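Local coordinates for metal cation efflux system protein CzcD (Cupriavidus metallidurans, PDB 6VD9) that binds and transports zinc as a cation diffusion facilitator, mediating low-level metal resistance, probably by efflux from the cytoplasm into the periplasm, at the interface of chains A and B. Numbering follows the deposited sequence. Chains: chain A/B, Metal cation efflux system protein CzcD.

Contact 1: the interface of chains A and B. Residues chain A 42, 48, 72-75; chain B 49, 53.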
ATOM      1  N   ASN A  42      11.519  -2.418  -3.209  1.00 16.71           N
ATOM      2  CA  ASN A  42      11.897  -3.851  -3.095  1.00 17.26           C
ATOM      3  C   ASN A  42      13.131  -4.055  -3.972  1.00 17.01           C
ATOM      4  O   ASN A  42      13.337  -3.224  -4.881  1.00 16.77           O
ATOM      5  CB  ASN A  42      10.756  -4.786  -3.472  1.00 18.82           C
ATOM      6  CG  ASN A  42      10.242  -4.534  -4.873  1.00 19.02           C
ATOM      7  OD1 ASN A  42      10.628  -5.258  -5.808  1.00 24.31           O
ATOM      8  ND2 ASN A  42       9.354  -3.572  -5.027  1.00 15.19           N
ATOM      9  N   PRO A  48       7.353  -8.465  -4.772  1.00 16.40           N
ATOM     10  CA  PRO A  48       7.079  -8.216  -3.349  1.00 16.03           C
ATOM     11  C   PRO A  48       5.653  -8.599  -2.966  1.00 17.38           C
ATOM     12  O   PRO A  48       5.438  -8.878  -1.817  1.00 14.88           O
ATOM     13  CB  PRO A  48       7.318  -6.708  -3.143  1.00 15.34           C
ATOM     14  CG  PRO A  48       7.062  -6.145  -4.560  1.00 17.31           C
ATOM     15  CD  PRO A  48       7.552  -7.218  -5.519  1.00 14.97           C
ATOM     16  N   GLN A  72       2.880   0.041  -0.065  1.00 14.23           N
ATOM     17  CA  GLN A  72       3.082   0.193  -1.524  1.00 14.85           C
ATOM     18  C   GLN A  72       4.527  -0.150  -1.867  1.00 15.97           C
ATOM     19  O   GLN A  72       5.399   0.237  -1.131  1.00 16.55           O
ATOM     20  CB  GLN A  72       2.727   1.613  -1.949  1.00 15.21           C
ATOM     21  CG  GLN A  72       2.977   1.942  -3.408  1.00 15.50           C
ATOM     22  CD  GLN A  72       2.477   3.346  -3.711  1.00 17.73           C
ATOM     23  OE1 GLN A  72       1.337   3.687  -3.432  1.00 18.35           O
ATOM     24  NE2 GLN A  72       3.305   4.208  -4.284  1.00 19.07           N
ATOM     25  N   PHE A  73       4.733  -0.898  -2.940  1.00 15.01           N
ATOM     26  CA  PHE A  73       6.091  -1.225  -3.437  1.00 15.93           C
ATOM     27  C   PHE A  73       6.422  -0.442  -4.707  1.00 18.97           C
ATOM     28  O   PHE A  73       5.558  -0.367  -5.624  1.00 18.69           O
ATOM     29  CB  PHE A  73       6.182  -2.717  -3.674  1.00 15.78           C
ATOM     30  CG  PHE A  73       5.964  -3.558  -2.454  1.00 15.72           C
ATOM     31  CD1 PHE A  73       6.951  -3.651  -1.484  1.00 15.24           C
ATOM     32  CD2 PHE A  73       4.815  -4.336  -2.315  1.00 16.30           C
ATOM     33  CE1 PHE A  73       6.790  -4.520  -0.420  1.00 15.44           C
ATOM     34  CE2 PHE A  73       4.634  -5.152  -1.213  1.00 14.66           C
ATOM     35  CZ  PHE A  73       5.618  -5.218  -0.247  1.00 16.08           C
ATOM     36  N   GLU A  74       7.667   0.046  -4.774  1.00 18.78           N
ATOM     37  CA  GLU A  74       8.269   0.749  -5.944  1.00 20.79           C
ATOM     38  C   GLU A  74       9.630   0.105  -6.248  1.00 21.32           C
ATOM     39  O   GLU A  74      10.184  -0.568  -5.368  1.00 22.49           O
ATOM     40  CB  GLU A  74       8.467   2.234  -5.641  1.00 26.19           C
ATOM     41  CG  GLU A  74       7.257   2.917  -5.044  1.00 30.10           C
ATOM     42  CD  GLU A  74       7.601   4.224  -4.345  1.00 34.56           C
ATOM     43  OE1 GLU A  74       8.783   4.648  -4.427  1.00 39.04           O
ATOM     44  OE2 GLU A  74       6.704   4.797  -3.680  1.00 33.74           O
ATOM     45  N   LEU A  75      10.183   0.284  -7.452  1.00 23.60           N
ATOM     46  CA  LEU A  75      11.598  -0.138  -7.711  1.00 27.86           C
ATOM     47  C   LEU A  75      12.542   1.059  -7.539  1.00 30.91           C
ATOM     48  O   LEU A  75      13.761   0.861  -7.314  1.00 36.00           O
ATOM     49  CB  LEU A  75      11.691  -0.763  -9.109  1.00 30.87           C
ATOM     50  CG  LEU A  75      10.877  -2.049  -9.260  1.00 31.89           C
ATOM     51  CD1 LEU A  75      10.715  -2.481 -10.709  1.00 31.60           C
ATOM     52  CD2 LEU A  75      11.500  -3.162  -8.437  1.00 33.85           C
ATOM     53  OXT LEU A  75      12.116   2.214  -7.601  1.00 30.83           O
TER
ATOM     54  N   GLU B  49       3.169  -3.800 -10.326  1.00 20.84           N
ATOM     55  CA  GLU B  49       4.162  -2.789  -9.888  1.00 22.39           C
ATOM     56  C   GLU B  49       4.519  -1.876 -11.068  1.00 25.00           C
ATOM     57  O   GLU B  49       4.730  -0.672 -10.834  1.00 24.52           O
ATOM     58  CB  GLU B  49       5.407  -3.469  -9.305  1.00 21.19           C
ATOM     59  CG  GLU B  49       6.272  -2.499  -8.492  1.00 21.89           C
ATOM     60  CD  GLU B  49       7.327  -3.139  -7.601  1.00 21.59           C
ATOM     61  OE1 GLU B  49       7.335  -4.358  -7.483  1.00 21.53           O
ATOM     62  OE2 GLU B  49       8.119  -2.381  -6.999  1.00 23.45           O
ATOM     63  N   LEU B  53       0.231   0.293 -11.115  1.00 19.28           N
ATOM     64  CA  LEU B  53       0.501   1.330 -10.094  1.00 19.06           C
ATOM     65  C   LEU B  53       0.662   2.696 -10.757  1.00 21.08           C
ATOM     66  O   LEU B  53      -0.017   3.649 -10.360  1.00 17.98           O
ATOM     67  CB  LEU B  53       1.700   0.929  -9.236  1.00 18.92           C
ATOM     68  CG  LEU B  53       2.103   1.953  -8.186  1.00 17.01           C
ATOM     69  CD1 LEU B  53       0.940   2.329  -7.270  1.00 17.58           C
ATOM     70  CD2 LEU B  53       3.256   1.426  -7.370  1.00 18.43           C
TER
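B:Glu49 and A:Asn42 meet tip to tip across the dimer interface, the side-chain amide nitrogen ND2 of A:Asn42 donating to carboxylate oxygen OE2 of B:Glu49 at 2.6 Å. The bond bends moderately, with 150° at the hydrogen. It enters on the syn lone pair of OE2, and OE2 lies almost in the plane of the amide, although the amide and carboxylate planes are turned 56° apart. The site belongs to the cytoplasmic C-terminal domain of a cation diffusion facilitator, the dimerisation domain of this zinc-transporter family.

B:Glu49 comes from the short helix 48-51 and buries 91 Å² against chain A. Its CG is anti to the backbone N (chi1 -164°), and the extended chain beyond carries the carboxylate over the end of strand 68-74 to the amide at the end of strand 34-42. OE1, although also near the asparagine amide, lies against the pyrrolidine of A:Pro48, 3.4 Å from CG. The same proline also packs within its own chain, its CB over the centre of one face of the A:Phe73 ring, 3.3 Å above the plane.

OE2 also lies 3.2 Å from the backbone O of A:Glu74, a doubtful, strained approach of two acceptors from which nothing can be concluded. The branch carbon CG of A:Leu75 comes within 3.6 Å of OE2, setting an apolar group against the acid.

Next to this, against strand 68-74 of chain A, B:Leu53 at the start of helix 53-64 places CD2 3.4 Å from the backbone O of A:Phe73. Its other methyl, CD1, touches the amide carbon CD of A:Gln72 at 4.0 Å, the leucine fork lying obliquely against the extended glutamine chain.

Contact 2: the interface of chains A and B. Residues chain A 53, 57, 69; chain B 72-74.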
ATOM      1  N   LEU A  53       5.370  -8.894   0.909  1.00 18.23           N
ATOM      2  CA  LEU A  53       4.143  -8.386   1.608  1.00 16.75           C
ATOM      3  C   LEU A  53       3.714  -9.320   2.744  1.00 18.14           C
ATOM      4  O   LEU A  53       3.396  -8.863   3.837  1.00 16.02           O
ATOM      5  CB  LEU A  53       3.036  -8.150   0.589  1.00 17.15           C
ATOM      6  CG  LEU A  53       1.714  -7.613   1.143  1.00 15.44           C
ATOM      7  CD1 LEU A  53       1.933  -6.313   1.901  1.00 17.21           C
ATOM      8  CD2 LEU A  53       0.754  -7.371   0.029  1.00 17.06           C
ATOM      9  N   LYS A  57       3.490  -8.102   6.666  1.00 17.99           N
ATOM     10  CA  LYS A  57       2.188  -8.211   7.391  1.00 18.49           C
ATOM     11  C   LYS A  57       2.419  -9.028   8.676  1.00 19.75           C
ATOM     12  O   LYS A  57       1.974  -8.581   9.741  1.00 17.38           O
ATOM     13  CB  LYS A  57       1.101  -8.840   6.520  1.00 20.19           C
ATOM     14  CG  LYS A  57       0.533  -7.944   5.406  1.00 20.06           C
ATOM     15  CD  LYS A  57      -0.320  -8.746   4.444  1.00 23.07           C
ATOM     16  CE  LYS A  57      -1.120  -7.935   3.450  1.00 26.50           C
ATOM     17  NZ  LYS A  57      -1.942  -8.810   2.563  1.00 31.86           N
ATOM     18  N   VAL A  69      -2.798  -2.075   7.861  1.00 17.78           N
ATOM     19  CA  VAL A  69      -1.560  -1.794   7.077  1.00 18.19           C
ATOM     20  C   VAL A  69      -1.882  -1.525   5.604  1.00 17.56           C
ATOM     21  O   VAL A  69      -2.717  -2.219   5.007  1.00 18.74           O
ATOM     22  CB  VAL A  69      -0.600  -2.978   7.258  1.00 19.07           C
ATOM     23  CG1 VAL A  69       0.538  -2.996   6.266  1.00 23.66           C
ATOM     24  CG2 VAL A  69      -0.069  -3.031   8.678  1.00 19.87           C
TER
ATOM     25  N   GLN B  72      -1.794  -0.782  -1.972  1.00 14.40           N
ATOM     26  CA  GLN B  72      -1.296  -2.132  -1.701  1.00 13.87           C
ATOM     27  C   GLN B  72      -1.980  -3.096  -2.667  1.00 14.88           C
ATOM     28  O   GLN B  72      -3.232  -3.088  -2.736  1.00 16.23           O
ATOM     29  CB  GLN B  72      -1.588  -2.513  -0.262  1.00 14.37           C
ATOM     30  CG  GLN B  72      -1.192  -3.933   0.091  1.00 14.44           C
ATOM     31  CD  GLN B  72      -1.325  -4.148   1.573  1.00 14.00           C
ATOM     32  OE1 GLN B  72      -0.707  -3.439   2.365  1.00 16.83           O
ATOM     33  NE2 GLN B  72      -2.118  -5.143   1.943  1.00 17.40           N
ATOM     34  N   PHE B  73      -1.197  -3.915  -3.360  1.00 13.74           N
ATOM     35  CA  PHE B  73      -1.728  -4.947  -4.285  1.00 15.99           C
ATOM     36  C   PHE B  73      -1.670  -6.293  -3.587  1.00 16.78           C
ATOM     37  O   PHE B  73      -0.643  -6.586  -2.923  1.00 16.93           O
ATOM     38  CB  PHE B  73      -0.928  -5.023  -5.570  1.00 17.59           C
ATOM     39  CG  PHE B  73      -1.052  -3.776  -6.397  1.00 17.69           C
ATOM     40  CD1 PHE B  73      -2.242  -3.468  -7.063  1.00 19.39           C
ATOM     41  CD2 PHE B  73       0.012  -2.914  -6.504  1.00 17.02           C
ATOM     42  CE1 PHE B  73      -2.357  -2.314  -7.822  1.00 17.33           C
ATOM     43  CE2 PHE B  73      -0.090  -1.773  -7.288  1.00 18.07           C
ATOM     44  CZ  PHE B  73      -1.282  -1.458  -7.919  1.00 18.62           C
ATOM     45  N   GLU B  74      -2.715  -7.090  -3.678  1.00 19.00           N
ATOM     46  CA  GLU B  74      -2.725  -8.342  -2.891  1.00 20.53           C
ATOM     47  C   GLU B  74      -3.655  -9.337  -3.560  1.00 24.31           C
ATOM     48  O   GLU B  74      -4.214  -8.980  -4.604  1.00 21.77           O
ATOM     49  CB  GLU B  74      -3.102  -8.111  -1.432  1.00 22.35           C
ATOM     50  CG  GLU B  74      -4.463  -7.476  -1.259  1.00 22.48           C
ATOM     51  CD  GLU B  74      -4.843  -7.126   0.166  1.00 23.53           C
ATOM     52  OE1 GLU B  74      -6.039  -6.923   0.409  1.00 26.15           O
ATOM     53  OE2 GLU B  74      -3.957  -7.129   1.041  1.00 27.84           O
TER
HETATM   54  O   HOH W   1      -2.841  -5.417   4.921  1.00 35.67           O
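B:Gln72, B:Phe73 and B:Glu74 run extended at the end of strand 68-74, their backbone passing A:Leu53 and A:Lys57, which stand about one turn apart on helix 53-64. Strand alternation in this CDF dimerisation domain turns the side chains of B:Gln72 and B:Glu74 the same way, toward the helix, and that of B:Phe73 the other way.

Carboxylate oxygen OE2 of B:Glu74 is gripped by two donors arriving from opposite faces of its plane. The ammonium NZ of A:Lys57 makes a salt bridge and hydrogen bond to OE2 at 3.0 Å, on the anti side and tilted out of the carboxylate plane. From the other face the side-chain amide NE2 of B:Gln72 donates to OE2 at 2.9 Å, with 142° at the hydrogen; the oxygen lies in the amide plane, but the amide nitrogen stands well above that of the carboxylate. CG of B:Glu74 sits between its backbone N and carbonyl carbon (chi1 59°), and the chain then extends to meet the lysine at about a right angle. Two donors on one oxygen would be expected to stabilise the ionised carboxylate.

A:Lys57 is itself stretched out and comes tip to tip with B:Gln72, its CE 3.3 Å from NE2. The amide is held further by water 1, to which NE2 is linked at 3.1 Å, and the water in turn reaches the backbone O of A:Val69 at 3.2 Å. The bond to B:Glu74 and the one to the water should together hold the amide's rotation, and the water joins it to strand 68-74 of chain A. Beside the polar end, methyl CD1 of A:Leu53 packs against the amide carbon CD of B:Gln72 at 3.9 Å.

The centres of contact 1 and contact 2 lie about 10 Å apart on one two-fold symmetric interface. Both use helix 53-64 of one chain and the end of strand 68-74 of the other, with the roles of the chains exchanged: Leu53, Gln72, Phe73 and Glu74 appear in each, from opposite subunits. Contact 1 adds helix 48-51 and strand 34-42. Glu74 is a nickel ligand in this crystal, with His22 and His39, and its side chain differs between copies (chi1 -48° in A, 59° in B), so the Lys57 bridge may lack a twin; the structure alone does not show whether metal binding affects pairing.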